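Local coordinates for plasmin and fibronectin-binding protein A (Streptococcus pneumoniae, PDB 4MR0) that acts as a fibronectin-dependent adhesin and invasin of the pneumococcal surface, binding human fibronectin, plasmin, plasminogen and serum albumin, at residues A245-N250 and F315-N320; Q271-K276 and E308-K313. All blocks are in the same frame, centred on the assembly; numbering follows the deposited sequence.

Interaction 1. Residues A245-N250 and F315-N320; sequences AFAIGN and FPYALN
Phe315 lays the CE1-CZ-CE2 end of its ring against the strand that runs through Ala247, Ile248 and Gly249. Its CZ lies 3.9 Å from Ala247 CB and also touches Gly249 N. Phe315 CB leaves the backbone toward the strand, and chi1 (-155°) sets CG anti to the backbone N, beside the carbonyl carbon. The carbonyl carbon of Ala247 sits at the edge of the ring, close to its plane. Gly249, which has no side chain, brings its CA to 4.0 Å from Phe315 CE2. One face of the Phe315 ring is covered from within its own loop, where Tyr317 CD2 stands 3.5 Å above the ring centre. The type I turn from Phe315 to Ala318 brings the two rings together, and Tyr317 CD2 also reaches Ala247 CB at 4.2 Å. Tyr317 OH is hydrogen-bonded to Gln271 NE2, and Trp208 meets the Phe315 ring edge-to-face. No hydrogen bond joins the two segments, so the contact rests on van der Waals packing of aromatic carbons against small residues. Ile248 CB points away from the loop, and the side chain touches Val254 and Ile256. The stacked parallel strands are those of a right-handed parallel beta-helix of the pectate lyase-like kind, the part of the adhesin modelled here, and the loop between strands 306-308 and 329-337 covers an outer side of one coil.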
loop_
_atom_site.group_PDB
_atom_site.type_symbol
_atom_site.label_atom_id
_atom_site.label_comp_id
_atom_site.label_asym_id
_atom_site.label_seq_id
_atom_site.Cartn_x
_atom_site.Cartn_y
_atom_site.Cartn_z
ATOM N N ALA A 245 -2.418 13.581 2.501
ATOM C CA ALA A 245 -2.176 14.584 1.463
ATOM C C ALA A 245 -3.233 14.635 0.366
ATOM O O ALA A 245 -3.669 15.717 -0.034
ATOM C CB ALA A 245 -0.798 14.360 0.824
ATOM N N PHE A 246 -3.634 13.464 -0.124
ATOM C CA PHE A 246 -4.607 13.388 -1.211
ATOM C C PHE A 246 -5.782 12.449 -0.967
ATOM O O PHE A 246 -5.610 11.351 -0.446
ATOM C CB PHE A 246 -3.916 12.916 -2.502
ATOM C CG PHE A 246 -2.994 13.929 -3.122
ATOM C CD1 PHE A 246 -3.488 14.901 -3.986
ATOM C CD2 PHE A 246 -1.623 13.886 -2.872
ATOM C CE1 PHE A 246 -2.630 15.817 -4.599
ATOM C CE2 PHE A 246 -0.759 14.796 -3.479
ATOM C CZ PHE A 246 -1.257 15.759 -4.344
ATOM N N ALA A 247 -6.972 12.899 -1.353
ATOM C CA ALA A 247 -8.181 12.084 -1.278
ATOM C C ALA A 247 -8.709 12.168 -2.708
ATOM O O ALA A 247 -9.359 13.140 -3.095
ATOM C CB ALA A 247 -9.186 12.672 -0.301
ATOM N N ILE A 248 -8.381 11.151 -3.497
ATOM C CA ILE A 248 -8.770 11.070 -4.897
ATOM C C ILE A 248 -9.970 10.142 -5.048
ATOM O O ILE A 248 -9.850 8.931 -4.892
ATOM C CB ILE A 248 -7.586 10.540 -5.733
ATOM C CG1 ILE A 248 -6.373 11.464 -5.543
ATOM C CG2 ILE A 248 -7.963 10.461 -7.207
ATOM C CD1 ILE A 248 -5.084 10.879 -6.044
ATOM N N GLY A 249 -11.130 10.713 -5.348
ATOM C CA GLY A 249 -12.318 9.893 -5.495
ATOM C C GLY A 249 -13.097 10.168 -6.762
ATOM O O GLY A 249 -13.255 11.322 -7.165
ATOM N N ASN A 250 -13.587 9.101 -7.389
ATOM C CA ASN A 250 -14.364 9.209 -8.618
ATOM C C ASN A 250 -13.602 10.026 -9.658
ATOM O O ASN A 250 -14.200 10.772 -10.437
ATOM C CB ASN A 250 -15.723 9.875 -8.327
ATOM C CG ASN A 250 -16.798 9.498 -9.346
ATOM O OD1 ASN A 250 -17.868 10.124 -9.409
ATOM N ND2 ASN A 250 -16.524 8.473 -10.139
ATOM N N PHE A 315 -14.349 5.865 2.286
ATOM C CA PHE A 315 -14.130 7.205 1.742
ATOM C C PHE A 315 -15.251 8.104 2.280
ATOM O O PHE A 315 -16.159 8.499 1.549
ATOM C CB PHE A 315 -14.163 7.138 0.203
ATOM C CG PHE A 315 -13.409 8.244 -0.477
ATOM C CD1 PHE A 315 -12.015 8.222 -0.538
ATOM C CD2 PHE A 315 -14.089 9.319 -1.040
ATOM C CE1 PHE A 315 -11.313 9.255 -1.158
ATOM C CE2 PHE A 315 -13.399 10.356 -1.661
ATOM C CZ PHE A 315 -12.002 10.325 -1.716
ATOM N N PRO A 316 -15.190 8.436 3.577
ATOM C CA PRO A 316 -16.174 9.273 4.274
ATOM C C PRO A 316 -16.247 10.742 3.874
ATOM O O PRO A 316 -17.010 11.508 4.466
ATOM C CB PRO A 316 -15.789 9.091 5.741
ATOM C CG PRO A 316 -14.300 8.979 5.668
ATOM C CD PRO A 316 -14.088 8.054 4.484
ATOM N N TYR A 317 -15.488 11.126 2.855
ATOM C CA TYR A 317 -15.453 12.511 2.396
ATOM C C TYR A 317 -16.566 12.860 1.421
ATOM O O TYR A 317 -16.778 14.032 1.112
ATOM C CB TYR A 317 -14.095 12.788 1.749
ATOM C CG TYR A 317 -12.981 12.114 2.510
ATOM C CD1 TYR A 317 -12.676 12.499 3.814
ATOM C CD2 TYR A 317 -12.298 11.024 1.963
ATOM C CE1 TYR A 317 -11.726 11.813 4.565
ATOM C CE2 TYR A 317 -11.349 10.329 2.702
ATOM C CZ TYR A 317 -11.071 10.729 4.005
ATOM O OH TYR A 317 -10.162 10.032 4.760
ATOM N N ALA A 318 -17.273 11.842 0.938
ATOM C CA ALA A 318 -18.355 12.053 -0.009
ATOM C C ALA A 318 -19.505 11.081 0.246
ATOM O O ALA A 318 -19.393 10.177 1.083
ATOM C CB ALA A 318 -17.836 11.891 -1.437
ATOM N N LEU A 319 -20.601 11.275 -0.479
ATOM C CA LEU A 319 -21.778 10.429 -0.343
ATOM C C LEU A 319 -21.745 9.175 -1.215
ATOM O O LEU A 319 -22.515 8.245 -0.976
ATOM C CB LEU A 319 -23.047 11.220 -0.675
ATOM C CG LEU A 319 -23.482 12.296 0.316
ATOM C CD1 LEU A 319 -24.728 12.973 -0.228
ATOM C CD2 LEU A 319 -23.745 11.679 1.691
ATOM N N ASN A 320 -20.870 9.152 -2.217
ATOM C CA ASN A 320 -20.766 7.999 -3.118
ATOM C C ASN A 320 -20.679 6.717 -2.306
ATOM O O ASN A 320 -19.777 6.555 -1.489
ATOM C CB ASN A 320 -19.534 8.130 -4.017
ATOM C CG ASN A 320 -19.552 9.401 -4.845
ATOM O OD1 ASN A 320 -19.417 9.364 -6.070
ATOM N ND2 ASN A 320 -19.711 10.535 -4.177
#

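Interaction 2. Residues Q271-K276 and E308-K313; sequences QIAGSK and EPLTRK. With MN (manganese (II) ion), chain G.
Glu308 pairs with Ala273 across neighbouring parallel strands, the rung-to-rung hydrogen bonding of a parallel beta-helix, and it also carries a carboxylate to a manganese ion. Its N-H donates to Ile272 O at 2.9 Å in a nearly straight bond. Its carbonyl O accepts a longer bond from Gly274 N, at 3.3 Å. The same Glu308 O receives a CA-H...O contact from Ala273. The side chain starts with CG between the backbone N and the carbonyl carbon (chi1 67°), where it packs on Ala273 CB, and then extends to the metal. Both carboxylate oxygens bind the ion, OE2 at 2.3 Å from the manganese and OE1 less closely, while Gln271 adds its amide OE1. The amide and carboxylate planes are turned 46° apart. Gln306 and Gly314 complete the protein ligands of this site, and the hold of Tyr317 on the other end of the Gln271 amide probably helps to keep OE1 directed at the metal. After Glu308 the pairing ends: Pro309 CB points away from the strand. Leu310 CB points back toward it, with CG anti to the backbone N, and its CD1 meets Ala273 CB at 3.7 Å on the side also packed by Phe315. Leu310 CB lies 3.9 Å from the CA of Gly274, a residue with positive phi. Thr311 CB points away from the strand, and OG1 forms a hydrogen bond with Gly314 N, in the residue whose carbonyl O binds the manganese. Past Gly274, Ser275 OG donates to Ala273 O at 3.1 Å from above the carbonyl plane.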
loop_
_atom_site.group_PDB
_atom_site.type_symbol
_atom_site.label_atom_id
_atom_site.label_comp_id
_atom_site.label_asym_id
_atom_site.label_seq_id
_atom_site.Cartn_x
_atom_site.Cartn_y
_atom_site.Cartn_z
ATOM N N GLN A 271 -5.313 8.388 -0.821
ATOM C CA GLN A 271 -6.429 7.448 -0.915
ATOM C C GLN A 271 -6.955 7.576 -2.335
ATOM O O GLN A 271 -7.282 8.670 -2.788
ATOM C CB GLN A 271 -7.554 7.778 0.072
ATOM C CG GLN A 271 -7.204 7.516 1.528
ATOM C CD GLN A 271 -8.314 7.937 2.475
ATOM O OE1 GLN A 271 -9.329 7.250 2.604
ATOM N NE2 GLN A 271 -8.129 9.074 3.137
ATOM N N ILE A 272 -7.017 6.449 -3.030
ATOM C CA ILE A 272 -7.491 6.399 -4.406
ATOM C C ILE A 272 -8.712 5.505 -4.348
ATOM O O ILE A 272 -8.589 4.294 -4.161
ATOM C CB ILE A 272 -6.413 5.770 -5.325
ATOM C CG1 ILE A 272 -5.138 6.614 -5.265
ATOM C CG2 ILE A 272 -6.925 5.673 -6.762
ATOM C CD1 ILE A 272 -3.920 5.938 -5.900
ATOM N N ALA A 273 -9.885 6.114 -4.494
ATOM C CA ALA A 273 -11.151 5.394 -4.398
ATOM C C ALA A 273 -12.032 5.610 -5.613
ATOM O O ALA A 273 -12.321 6.748 -5.983
ATOM C CB ALA A 273 -11.900 5.848 -3.139
ATOM N N GLY A 274 -12.482 4.508 -6.210
ATOM C CA GLY A 274 -13.329 4.598 -7.382
ATOM C C GLY A 274 -12.708 5.457 -8.463
ATOM O O GLY A 274 -13.413 6.136 -9.213
ATOM N N SER A 275 -11.385 5.421 -8.561
ATOM C CA SER A 275 -10.684 6.225 -9.561
ATOM C C SER A 275 -9.953 5.370 -10.584
ATOM O O SER A 275 -9.425 4.307 -10.256
ATOM C CB SER A 275 -9.711 7.178 -8.868
ATOM O OG SER A 275 -10.431 8.097 -8.069
ATOM N N LYS A 276 -9.922 5.845 -11.829
ATOM C CA LYS A 276 -9.295 5.107 -12.914
ATOM C C LYS A 276 -8.095 5.821 -13.543
ATOM O O LYS A 276 -8.086 7.047 -13.694
ATOM C CB LYS A 276 -10.354 4.816 -13.982
ATOM C CG LYS A 276 -9.867 3.995 -15.171
ATOM C CD LYS A 276 -10.982 3.829 -16.200
ATOM C CE LYS A 276 -10.499 3.038 -17.408
ATOM N NZ LYS A 276 -11.557 2.914 -18.452
ATOM N N GLU A 308 -8.767 1.659 -3.005
ATOM C CA GLU A 308 -9.993 1.016 -2.574
ATOM C C GLU A 308 -11.194 1.349 -3.438
ATOM O O GLU A 308 -11.136 2.230 -4.295
ATOM C CB GLU A 308 -10.285 1.501 -1.155
ATOM C CG GLU A 308 -10.623 3.004 -1.149
ATOM C CD GLU A 308 -10.507 3.659 0.211
ATOM O OE1 GLU A 308 -10.923 3.044 1.217
ATOM O OE2 GLU A 308 -10.014 4.807 0.269
ATOM N N PRO A 309 -12.298 0.612 -3.240
ATOM C CA PRO A 309 -13.512 0.888 -4.016
ATOM C C PRO A 309 -14.124 2.111 -3.337
ATOM O O PRO A 309 -13.736 2.458 -2.221
ATOM C CB PRO A 309 -14.346 -0.385 -3.840
ATOM C CG PRO A 309 -13.888 -0.920 -2.515
ATOM C CD PRO A 309 -12.391 -0.694 -2.561
ATOM N N LEU A 310 -15.074 2.763 -3.993
ATOM C CA LEU A 310 -15.672 3.968 -3.436
ATOM C C LEU A 310 -16.929 3.732 -2.595
ATOM O O LEU A 310 -18.027 3.536 -3.130
ATOM C CB LEU A 310 -15.965 4.952 -4.582
ATOM C CG LEU A 310 -16.425 6.377 -4.268
ATOM C CD1 LEU A 310 -15.416 7.087 -3.379
ATOM C CD2 LEU A 310 -16.593 7.136 -5.587
ATOM N N THR A 311 -16.749 3.743 -1.276
ATOM C CA THR A 311 -17.848 3.561 -0.324
ATOM C C THR A 311 -17.692 4.612 0.768
ATOM O O THR A 311 -16.609 5.160 0.959
ATOM C CB THR A 311 -17.823 2.159 0.349
ATOM O OG1 THR A 311 -16.689 2.058 1.220
ATOM C CG2 THR A 311 -17.754 1.059 -0.709
ATOM N N ARG A 312 -18.769 4.897 1.490
ATOM C CA ARG A 312 -18.698 5.891 2.549
ATOM C C ARG A 312 -17.821 5.395 3.700
ATOM O O ARG A 312 -17.146 6.182 4.363
ATOM C CB ARG A 312 -20.115 6.239 3.026
ATOM C CG ARG A 312 -20.933 6.921 1.936
ATOM C CD ARG A 312 -22.377 7.187 2.352
ATOM N NE ARG A 312 -22.483 8.189 3.407
ATOM C CZ ARG A 312 -23.641 8.631 3.892
ATOM N NH1 ARG A 312 -24.786 8.157 3.414
ATOM N NH2 ARG A 312 -23.659 9.543 4.855
ATOM N N LYS A 313 -17.815 4.082 3.910
ATOM C CA LYS A 313 -17.010 3.475 4.964
ATOM C C LYS A 313 -15.516 3.731 4.730
ATOM O O LYS A 313 -14.797 4.140 5.640
ATOM C CB LYS A 313 -17.275 1.966 5.014
ATOM C CG LYS A 313 -16.416 1.206 6.021
ATOM C CD LYS A 313 -16.786 1.553 7.456
ATOM C CE LYS A 313 -15.831 0.898 8.450
ATOM N NZ LYS A 313 -15.754 -0.586 8.268
HETATM MN MN MN G . -10.041 5.056 2.552
#

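How the interactions relate
From the N terminus, the chain first passes through 245-250, then one coil later through 271-276, which hydrogen-bonds beside it, as in Ile248 N to Gln271 O. It next reaches 308-313, closing interaction 2, and continues through Gly314 into 315-320, which returns to the first strand and closes interaction 1. The loop closed by interaction 2 is therefore nested inside that of interaction 1. Together they tie the strands 243-252, 270-273 and 306-308 to the long connection that precedes strand 329-337. The two contacts meet where the aromatic loop of interaction 1 reaches a metal ligand of interaction 2.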